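Local coordinates for protein arginine kinase (Anthopleura japonica, PDB 4RF6) that catalyses the reversible transfer of a phosphoryl group from ATP to L-arginine, giving phosphoarginine and ADP, with two phosphagen kinase repeats in one chain, at residues A[660-665]-A[700-705]; A[150-155]-A[208-213]; A[502-507]-A[565-570]. All coordinates share one frame; numbering follows the deposited sequence.

Contact 1 (A[660-665]-A[700-705]); sequences DEFHIQ and VQDMYN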
loop_
_atom_site.group_PDB
_atom_site.type_symbol
_atom_site.label_atom_id
_atom_site.label_comp_id
_atom_site.label_asym_id
_atom_site.label_seq_id
_atom_site.Cartn_x
_atom_site.Cartn_y
_atom_site.Cartn_z
ATOM N N ASP A 660 -28.300 20.520 -29.448
ATOM C CA ASP A 660 -28.522 19.271 -30.174
ATOM C C ASP A 660 -27.636 19.151 -31.417
ATOM O O ASP A 660 -27.074 18.088 -31.680
ATOM C CB ASP A 660 -30.001 19.107 -30.550
ATOM C CG ASP A 660 -30.875 18.754 -29.356
ATOM O OD1 ASP A 660 -30.327 18.344 -28.311
ATOM O OD2 ASP A 660 -32.114 18.886 -29.469
ATOM N N GLU A 661 -27.514 20.232 -32.182
ATOM C CA GLU A 661 -26.667 20.201 -33.371
ATOM C C GLU A 661 -25.208 19.936 -32.995
ATOM O O GLU A 661 -24.514 19.152 -33.655
ATOM C CB GLU A 661 -26.773 21.506 -34.168
ATOM C CG GLU A 661 -25.692 21.634 -35.236
ATOM C CD GLU A 661 -25.980 22.702 -36.279
ATOM O OE1 GLU A 661 -26.779 23.624 -36.003
ATOM O OE2 GLU A 661 -25.396 22.610 -37.383
ATOM N N PHE A 662 -24.747 20.578 -31.925
ATOM C CA PHE A 662 -23.333 20.511 -31.566
ATOM C C PHE A 662 -23.007 19.520 -30.452
ATOM O O PHE A 662 -21.868 19.462 -29.973
ATOM C CB PHE A 662 -22.802 21.914 -31.257
ATOM C CG PHE A 662 -22.817 22.819 -32.447
ATOM C CD1 PHE A 662 -21.902 22.635 -33.474
ATOM C CD2 PHE A 662 -23.768 23.823 -32.568
ATOM C CE1 PHE A 662 -21.918 23.453 -34.591
ATOM C CE2 PHE A 662 -23.789 24.644 -33.683
ATOM C CZ PHE A 662 -22.861 24.454 -34.694
ATOM N N HIS A 663 -24.009 18.733 -30.068
ATOM C CA HIS A 663 -23.836 17.643 -29.114
ATOM C C HIS A 663 -23.219 18.110 -27.803
ATOM O O HIS A 663 -22.334 17.452 -27.249
ATOM C CB HIS A 663 -23.009 16.511 -29.737
ATOM C CG HIS A 663 -23.434 16.154 -31.127
ATOM N ND1 HIS A 663 -24.747 15.889 -31.455
ATOM C CD2 HIS A 663 -22.725 16.028 -32.274
ATOM C CE1 HIS A 663 -24.828 15.618 -32.746
ATOM N NE2 HIS A 663 -23.616 15.694 -33.265
ATOM N N ILE A 664 -23.693 19.258 -27.323
ATOM C CA ILE A 664 -23.279 19.797 -26.035
ATOM C C ILE A 664 -24.482 19.878 -25.094
ATOM O O ILE A 664 -25.633 19.799 -25.538
ATOM C CB ILE A 664 -22.602 21.175 -26.186
ATOM C CG1 ILE A 664 -23.514 22.158 -26.927
ATOM C CG2 ILE A 664 -21.281 21.039 -26.942
ATOM C CD1 ILE A 664 -22.890 23.540 -27.112
ATOM N N GLN A 665 -24.211 20.007 -23.797
ATOM C CA GLN A 665 -25.259 20.083 -22.789
ATOM C C GLN A 665 -24.842 21.119 -21.754
ATOM O O GLN A 665 -23.653 21.277 -21.464
ATOM C CB GLN A 665 -25.459 18.722 -22.116
ATOM C CG GLN A 665 -24.216 18.226 -21.387
ATOM C CD GLN A 665 -24.381 16.840 -20.802
ATOM O OE1 GLN A 665 -25.501 16.364 -20.598
ATOM N NE2 GLN A 665 -23.257 16.179 -20.525
ATOM N N VAL A 700 -13.707 19.459 -29.779
ATOM C CA VAL A 700 -13.312 20.818 -29.410
ATOM C C VAL A 700 -13.896 21.835 -30.388
ATOM O O VAL A 700 -14.358 22.909 -29.988
ATOM C CB VAL A 700 -11.779 20.956 -29.353
ATOM C CG1 VAL A 700 -11.377 22.393 -29.102
ATOM C CG2 VAL A 700 -11.203 20.047 -28.266
ATOM N N GLN A 701 -13.880 21.498 -31.674
ATOM C CA GLN A 701 -14.452 22.399 -32.673
ATOM C C GLN A 701 -15.957 22.562 -32.448
ATOM O O GLN A 701 -16.483 23.673 -32.537
ATOM C CB GLN A 701 -14.180 21.889 -34.091
ATOM C CG GLN A 701 -14.624 22.861 -35.176
ATOM C CD GLN A 701 -13.757 24.112 -35.242
ATOM O OE1 GLN A 701 -12.599 24.052 -35.660
ATOM N NE2 GLN A 701 -14.315 25.254 -34.836
ATOM N N ASP A 702 -16.641 21.450 -32.163
ATOM C CA ASP A 702 -18.068 21.474 -31.842
ATOM C C ASP A 702 -18.362 22.366 -30.644
ATOM O O ASP A 702 -19.338 23.129 -30.637
ATOM C CB ASP A 702 -18.562 20.065 -31.522
ATOM C CG ASP A 702 -18.810 19.236 -32.760
ATOM O OD1 ASP A 702 -18.869 19.823 -33.857
ATOM O OD2 ASP A 702 -18.963 18.001 -32.624
ATOM N N MET A 703 -17.527 22.256 -29.617
ATOM C CA MET A 703 -17.715 23.058 -28.409
ATOM C C MET A 703 -17.541 24.531 -28.730
ATOM O O MET A 703 -18.314 25.376 -28.269
ATOM C CB MET A 703 -16.732 22.641 -27.312
ATOM C CG MET A 703 -16.805 23.510 -26.065
ATOM S SD MET A 703 -18.414 23.412 -25.253
ATOM C CE MET A 703 -18.417 21.672 -24.817
ATOM N N TYR A 704 -16.527 24.839 -29.530
ATOM C CA TYR A 704 -16.279 26.215 -29.928
ATOM C C TYR A 704 -17.460 26.759 -30.713
ATOM O O TYR A 704 -17.920 27.866 -30.456
ATOM C CB TYR A 704 -15.012 26.318 -30.785
ATOM C CG TYR A 704 -14.753 27.732 -31.259
ATOM C CD1 TYR A 704 -14.081 28.633 -30.451
ATOM C CD2 TYR A 704 -15.204 28.170 -32.503
ATOM C CE1 TYR A 704 -13.845 29.918 -30.865
ATOM C CE2 TYR A 704 -14.980 29.467 -32.927
ATOM C CZ TYR A 704 -14.296 30.334 -32.100
ATOM O OH TYR A 704 -14.056 31.630 -32.488
ATOM N N ASN A 705 -17.937 25.978 -31.680
ATOM C CA ASN A 705 -19.008 26.423 -32.558
ATOM C C ASN A 705 -20.303 26.669 -31.787
ATOM O O ASN A 705 -20.981 27.683 -31.993
ATOM C CB ASN A 705 -19.234 25.405 -33.684
ATOM C CG ASN A 705 -18.094 25.375 -34.684
ATOM O OD1 ASN A 705 -17.304 26.313 -34.758
ATOM N ND2 ASN A 705 -18.003 24.291 -35.464
HETATM O O HOH W 1 -21.991 18.871 -34.995
HETATM O O HOH W 2 -19.638 17.697 -29.499
#
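The carbonyl O of Phe-662 sits against the side of Asp-702, 3.7 Å from its CB, and water 2 lies within hydrogen-bonding distance of both residues. This water is 2.9 Å from Phe-662 O and 3.2 Å from Asp-702 OD2; it has more acceptors around it than protons to give, so the two bonds need not hold at once. Water 1 donates to Glu-661 O and, weakly, to the other carboxylate oxygen, Asp-702 OD1. The Phe-662 ring packs against helix 696-714. Its CE1 meets Asn-705 CB at 3.4 Å, the two side chains crossing at about a right angle, while Glu-661 CG lies over the centre of one ring face. The Asn-705 amide is turned 67° from the ring, and its OD1 accepts from Gln-701 NE2 (3.2 Å), a donor well above the carbonyl plane. Deeper in, the Met-703 chain, bent at chi2 and chi3, brings CE to 3.6 Å from Ile-664 CG2; both residues also touch Ile-686 of strand 683-688. Direct contact is thus van der Waals, apolar between Ile-664 and Met-703, while the Asp-702 carboxylate may reach the opposing backbone through water, over links that are weak or shared.

Contact 2 (A[150-155]-A[208-213]); sequences AHRLEI and NKEWPE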
loop_
_atom_site.group_PDB
_atom_site.type_symbol
_atom_site.label_atom_id
_atom_site.label_comp_id
_atom_site.label_asym_id
_atom_site.label_seq_id
_atom_site.Cartn_x
_atom_site.Cartn_y
_atom_site.Cartn_z
ATOM N N ALA A 150 30.349 2.938 25.695
ATOM C CA ALA A 150 31.361 2.944 24.639
ATOM C C ALA A 150 31.077 1.902 23.561
ATOM O O ALA A 150 31.290 2.138 22.368
ATOM C CB ALA A 150 32.737 2.708 25.241
ATOM N N HIS A 151 30.623 0.733 23.985
ATOM C CA HIS A 151 30.389 -0.353 23.048
ATOM C C HIS A 151 29.144 -0.132 22.184
ATOM O O HIS A 151 29.108 -0.552 21.024
ATOM C CB HIS A 151 30.339 -1.694 23.788
ATOM C CG HIS A 151 31.687 -2.202 24.195
ATOM N ND1 HIS A 151 31.855 -3.316 24.992
ATOM C CD2 HIS A 151 32.932 -1.753 23.910
ATOM C CE1 HIS A 151 33.145 -3.526 25.183
ATOM N NE2 HIS A 151 33.821 -2.592 24.537
ATOM N N ARG A 152 28.131 0.524 22.744
ATOM C CA ARG A 152 26.945 0.881 21.970
ATOM C C ARG A 152 27.356 1.785 20.807
ATOM O O ARG A 152 26.843 1.663 19.688
ATOM C CB ARG A 152 25.914 1.587 22.862
ATOM C CG ARG A 152 24.586 1.879 22.168
ATOM C CD ARG A 152 23.637 2.689 23.059
ATOM N NE ARG A 152 23.064 1.880 24.135
ATOM C CZ ARG A 152 23.428 1.948 25.413
ATOM N NH1 ARG A 152 24.365 2.802 25.805
ATOM N NH2 ARG A 152 22.851 1.153 26.307
ATOM N N LEU A 153 28.299 2.681 21.076
ATOM C CA LEU A 153 28.790 3.608 20.063
ATOM C C LEU A 153 29.613 2.881 19.003
ATOM O O LEU A 153 29.524 3.186 17.807
ATOM C CB LEU A 153 29.608 4.717 20.729
ATOM C CG LEU A 153 28.756 5.667 21.562
ATOM C CD1 LEU A 153 29.607 6.537 22.468
ATOM C CD2 LEU A 153 27.921 6.530 20.633
ATOM N N GLU A 154 30.410 1.915 19.448
ATOM C CA GLU A 154 31.222 1.112 18.542
ATOM C C GLU A 154 30.330 0.252 17.649
ATOM O O GLU A 154 30.627 0.033 16.473
ATOM C CB GLU A 154 32.184 0.235 19.342
ATOM C CG GLU A 154 33.154 -0.579 18.503
ATOM C CD GLU A 154 34.250 -1.195 19.347
ATOM O OE1 GLU A 154 35.003 -0.433 19.991
ATOM O OE2 GLU A 154 34.348 -2.437 19.374
ATOM N N ILE A 155 29.231 -0.233 18.222
ATOM C CA ILE A 155 28.255 -1.022 17.472
ATOM C C ILE A 155 27.592 -0.174 16.386
ATOM O O ILE A 155 27.532 -0.587 15.231
ATOM C CB ILE A 155 27.173 -1.611 18.399
ATOM C CG1 ILE A 155 27.733 -2.776 19.217
ATOM C CG2 ILE A 155 25.971 -2.084 17.594
ATOM C CD1 ILE A 155 26.877 -3.140 20.431
ATOM N N ASN A 208 17.121 1.522 28.280
ATOM C CA ASN A 208 17.092 2.942 27.944
ATOM C C ASN A 208 18.348 3.737 28.295
ATOM O O ASN A 208 18.402 4.933 28.016
ATOM C CB ASN A 208 15.881 3.622 28.595
ATOM C CG ASN A 208 14.626 3.512 27.751
ATOM O OD1 ASN A 208 14.696 3.278 26.547
ATOM N ND2 ASN A 208 13.468 3.683 28.385
ATOM N N LYS A 209 19.339 3.092 28.911
ATOM C CA LYS A 209 20.546 3.798 29.354
ATOM C C LYS A 209 21.191 4.625 28.238
ATOM O O LYS A 209 21.257 4.193 27.079
ATOM C CB LYS A 209 21.572 2.836 29.972
ATOM C CG LYS A 209 21.153 2.245 31.321
ATOM C CD LYS A 209 22.337 1.633 32.079
ATOM C CE LYS A 209 22.899 0.393 31.384
ATOM N NZ LYS A 209 21.914 -0.733 31.277
ATOM N N GLU A 210 21.640 5.825 28.606
ATOM C CA GLU A 210 22.262 6.791 27.691
ATOM C C GLU A 210 21.390 7.269 26.523
ATOM O O GLU A 210 21.930 7.772 25.534
ATOM C CB GLU A 210 23.603 6.267 27.139
ATOM C CG GLU A 210 24.468 5.466 28.109
ATOM C CD GLU A 210 24.887 6.237 29.354
ATOM O OE1 GLU A 210 25.330 5.578 30.317
ATOM O OE2 GLU A 210 24.785 7.482 29.369
ATOM N N TRP A 211 20.067 7.126 26.625
ATOM C CA TRP A 211 19.177 7.539 25.533
ATOM C C TRP A 211 19.430 8.988 25.106
ATOM O O TRP A 211 19.566 9.869 25.955
ATOM C CB TRP A 211 17.703 7.379 25.925
ATOM C CG TRP A 211 16.785 7.720 24.798
ATOM C CD1 TRP A 211 16.223 8.940 24.525
ATOM C CD2 TRP A 211 16.345 6.836 23.763
ATOM N NE1 TRP A 211 15.454 8.859 23.388
ATOM C CE2 TRP A 211 15.516 7.578 22.900
ATOM C CE3 TRP A 211 16.571 5.482 23.486
ATOM C CZ2 TRP A 211 14.916 7.012 21.773
ATOM C CZ3 TRP A 211 15.973 4.923 22.371
ATOM C CH2 TRP A 211 15.150 5.683 21.533
ATOM N N PRO A 212 19.483 9.251 23.785
ATOM C CA PRO A 212 19.313 8.359 22.633
ATOM C C PRO A 212 20.635 8.052 21.942
ATOM O O PRO A 212 20.647 7.745 20.748
ATOM C CB PRO A 212 18.472 9.217 21.690
ATOM C CG PRO A 212 19.057 10.610 21.904
ATOM C CD PRO A 212 19.522 10.663 23.356
ATOM N N GLU A 213 21.732 8.151 22.681
ATOM C CA GLU A 213 23.061 7.914 22.134
ATOM C C GLU A 213 23.185 6.540 21.469
ATOM O O GLU A 213 22.769 5.530 22.038
ATOM C CB GLU A 213 24.098 8.033 23.252
ATOM C CG GLU A 213 25.528 7.807 22.820
ATOM C CD GLU A 213 26.526 8.167 23.905
ATOM O OE1 GLU A 213 26.744 7.336 24.808
ATOM O OE2 GLU A 213 27.083 9.283 23.854
HETATM O O HOH W 3 26.146 4.744 24.267
#
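The loop that leads from helix 200-205 into strand 216-220 packs against Arg-152 and Leu-153 of helix 149-163, in the first phosphagen kinase repeat. CG of Arg-152 stands anti to the backbone N (chi1 -174°), and the bend at chi3 (-74°) then turns NE out of line with the chain. CD comes within 3.1 Å of Glu-213 O, a close approach that is not a hydrogen bond. The guanidinium lies beneath Lys-209 O, which is 3.4 Å above its plane and offset toward the rim, and NH1 also touches Glu-210 CG at 3.5 Å. These two carbonyls have a donor of their own: Arg-215 NH1 bonds Lys-209 O, and its NH2 bonds Glu-213 O. At the guanidinium edge, in plane, water 3 accepts from Arg-152 NH1 (3.1 Å) and donates to Glu-213 OE1 (2.7 Å), which also forms a salt bridge with Lys-149. Following Arg-152 on the helix, Leu-153 packs its CD2 on Glu-213 CG at 3.5 Å, the side chains crossing at about a right angle. A type II beta turn from Asn-208 to Trp-211, followed by a cis peptide before Pro-212, shapes the loop. The arrangement joins helix 149-163 to the loop that leads into strand 216-220 of the antiparallel sheet of the phosphagen kinase C-terminal domain.

Contact 3 (A[502-507]-A[565-570]); sequences NERLDI and EGRGIF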
loop_
_atom_site.group_PDB
_atom_site.type_symbol
_atom_site.label_atom_id
_atom_site.label_comp_id
_atom_site.label_asym_id
_atom_site.label_seq_id
_atom_site.Cartn_x
_atom_site.Cartn_y
_atom_site.Cartn_z
ATOM N N ASN A 502 3.237 -4.630 -9.552
ATOM C CA ASN A 502 4.406 -4.179 -10.306
ATOM C C ASN A 502 4.055 -3.339 -11.531
ATOM O O ASN A 502 4.757 -2.380 -11.849
ATOM C CB ASN A 502 5.293 -5.369 -10.693
ATOM C CG ASN A 502 5.972 -6.003 -9.494
ATOM O OD1 ASN A 502 6.204 -5.344 -8.480
ATOM N ND2 ASN A 502 6.293 -7.289 -9.603
ATOM N N GLU A 503 2.974 -3.694 -12.221
ATOM C CA GLU A 503 2.486 -2.865 -13.327
ATOM C C GLU A 503 2.191 -1.432 -12.880
ATOM O O GLU A 503 2.626 -0.466 -13.515
ATOM C CB GLU A 503 1.215 -3.456 -13.935
ATOM C CG GLU A 503 1.394 -4.716 -14.764
ATOM C CD GLU A 503 0.068 -5.201 -15.334
ATOM O OE1 GLU A 503 -0.143 -5.068 -16.556
ATOM O OE2 GLU A 503 -0.767 -5.699 -14.548
ATOM N N ARG A 504 1.441 -1.291 -11.791
ATOM C CA ARG A 504 1.058 0.039 -11.308
ATOM C C ARG A 504 2.291 0.869 -10.955
ATOM O O ARG A 504 2.356 2.066 -11.260
ATOM C CB ARG A 504 0.123 -0.059 -10.096
ATOM C CG ARG A 504 -0.347 1.303 -9.592
ATOM C CD ARG A 504 -1.213 1.171 -8.340
ATOM N NE ARG A 504 -2.432 0.413 -8.609
ATOM C CZ ARG A 504 -2.626 -0.845 -8.240
ATOM N NH1 ARG A 504 -1.680 -1.494 -7.576
ATOM N NH2 ARG A 504 -3.768 -1.457 -8.531
ATOM N N LEU A 505 3.263 0.229 -10.310
ATOM C CA LEU A 505 4.521 0.880 -9.965
ATOM C C LEU A 505 5.320 1.242 -11.218
ATOM O O LEU A 505 5.956 2.292 -11.265
ATOM C CB LEU A 505 5.368 -0.013 -9.050
ATOM C CG LEU A 505 4.903 -0.217 -7.610
ATOM C CD1 LEU A 505 5.688 -1.339 -6.950
ATOM C CD2 LEU A 505 5.057 1.065 -6.807
ATOM N N ASP A 506 5.302 0.367 -12.223
ATOM C CA ASP A 506 6.002 0.646 -13.480
ATOM C C ASP A 506 5.374 1.838 -14.188
ATOM O O ASP A 506 6.072 2.698 -14.715
ATOM C CB ASP A 506 5.982 -0.565 -14.418
ATOM C CG ASP A 506 6.939 -1.660 -13.987
ATOM O OD1 ASP A 506 7.792 -1.399 -13.109
ATOM O OD2 ASP A 506 6.843 -2.782 -14.533
ATOM N N ILE A 507 4.047 1.872 -14.201
ATOM C CA ILE A 507 3.307 2.980 -14.799
ATOM C C ILE A 507 3.645 4.304 -14.117
ATOM O O ILE A 507 3.958 5.284 -14.791
ATOM C CB ILE A 507 1.788 2.717 -14.753
ATOM C CG1 ILE A 507 1.414 1.618 -15.749
ATOM C CG2 ILE A 507 1.009 3.990 -15.040
ATOM C CD1 ILE A 507 0.063 0.963 -15.488
ATOM N N GLU A 565 -0.452 3.320 -3.025
ATOM C CA GLU A 565 0.793 3.016 -3.722
ATOM C C GLU A 565 0.666 3.239 -5.220
ATOM O O GLU A 565 -0.294 2.779 -5.840
ATOM C CB GLU A 565 1.224 1.576 -3.444
ATOM C CG GLU A 565 2.490 1.143 -4.172
ATOM C CD GLU A 565 2.978 -0.229 -3.734
ATOM O OE1 GLU A 565 2.496 -1.241 -4.283
ATOM O OE2 GLU A 565 3.846 -0.288 -2.840
ATOM N N GLY A 566 1.622 3.963 -5.798
ATOM C CA GLY A 566 1.646 4.158 -7.241
ATOM C C GLY A 566 0.816 5.344 -7.705
ATOM O O GLY A 566 0.791 5.662 -8.898
ATOM N N ARG A 567 0.136 5.993 -6.761
ATOM C CA ARG A 567 -0.751 7.110 -7.077
ATOM C C ARG A 567 -0.049 8.439 -6.833
ATOM O O ARG A 567 0.702 8.586 -5.861
ATOM C CB ARG A 567 -2.017 7.056 -6.219
ATOM C CG ARG A 567 -3.111 6.114 -6.718
ATOM C CD ARG A 567 -2.778 4.656 -6.471
ATOM N NE ARG A 567 -3.900 3.777 -6.803
ATOM C CZ ARG A 567 -4.062 2.556 -6.304
ATOM N NH1 ARG A 567 -3.171 2.060 -5.458
ATOM N NH2 ARG A 567 -5.113 1.826 -6.649
ATOM N N GLY A 568 -0.296 9.415 -7.699
ATOM C CA GLY A 568 0.318 10.717 -7.527
ATOM C C GLY A 568 -0.289 11.838 -8.349
ATOM O O GLY A 568 -1.179 11.621 -9.179
ATOM N N ILE A 569 0.213 13.046 -8.114
ATOM C CA ILE A 569 -0.318 14.255 -8.733
ATOM C C ILE A 569 0.807 15.120 -9.299
ATOM O O ILE A 569 1.812 15.369 -8.629
ATOM C CB ILE A 569 -1.116 15.091 -7.711
ATOM C CG1 ILE A 569 -2.289 14.277 -7.163
ATOM C CG2 ILE A 569 -1.597 16.393 -8.339
ATOM C CD1 ILE A 569 -2.894 14.823 -5.887
ATOM N N PHE A 570 0.632 15.573 -10.535
ATOM C CA PHE A 570 1.566 16.489 -11.166
ATOM C C PHE A 570 0.797 17.725 -11.615
ATOM O O PHE A 570 -0.330 17.616 -12.111
ATOM C CB PHE A 570 2.220 15.809 -12.369
ATOM C CG PHE A 570 3.096 16.720 -13.193
ATOM C CD1 PHE A 570 2.560 17.488 -14.225
ATOM C CD2 PHE A 570 4.463 16.785 -12.957
ATOM C CE1 PHE A 570 3.365 18.319 -14.986
ATOM C CE2 PHE A 570 5.277 17.613 -13.716
ATOM C CZ PHE A 570 4.726 18.378 -14.734
HETATM O O HOH W 4 1.167 -0.995 -6.747
#
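Helix 501-516 approaches the backbone just ahead of strand 568-572 most closely where Leu-505 CA and Gly-566 CA lie 5.1 Å apart, and Gly-566, with a positive phi of 87°, leaves room there for the CG of Arg-504. The centre of the contact is a stack of two arginines. The guanidinium of Arg-504 lies flat on that of Arg-567, centres 4.2 Å apart and planes 10° from parallel; Arg-504 NE stands over one face of Arg-567, toward its rim, 3.5 Å from Arg-567 CZ. A bend at chi3 (-62°) swings NE of Arg-504 onto that face. Glu-565 O accepts from Arg-567 NH1 at 3.0 Å and is also touched by Arg-504 CD at 3.1 Å, which is not a hydrogen bond. Arg-567 is gripped further by carbonyls, Lys-561 O at NH1 and Asn-582 O at NE. Water 4, in the plane of the Arg-504 guanidinium, links NH1 (3.0 Å) to Glu-565 OE1 (2.8 Å), whose salt-bridge partner is Arg-501. Beside this, Leu-505 CD2 rests on Glu-565 CG. Two buried guanidinium groups, presumably both charged, thus lie in an offset stack, and their repulsion is probably offset by the carbonyl oxygens round Arg-567 and by the Glu-565 carboxylate, which acts on Arg-504 through water.

Overall arrangement
Contact 2 comes first along the chain, then contact 3, then contact 1. Contacts 2 and 3 occupy corresponding regions of the two approximate repeats, each joining a helix to the loop before the second strand in its sheet's order, yet their centres lie 40 Å apart. Contact 3 lies near the first repeat, its Glu-565 side chain about 9 Å from that of Ser-129, a predicted ATP-binding residue. Contacts 3 and 1 share the antiparallel sheet of the second repeat, one at strand 568-572 and the other at the outermost strand 664-668, with centres 35 Å apart. Contacts 1 and 2, 72 Å apart, lie on opposite sides of the chain's centre, consistent with an elongated tandem kinase.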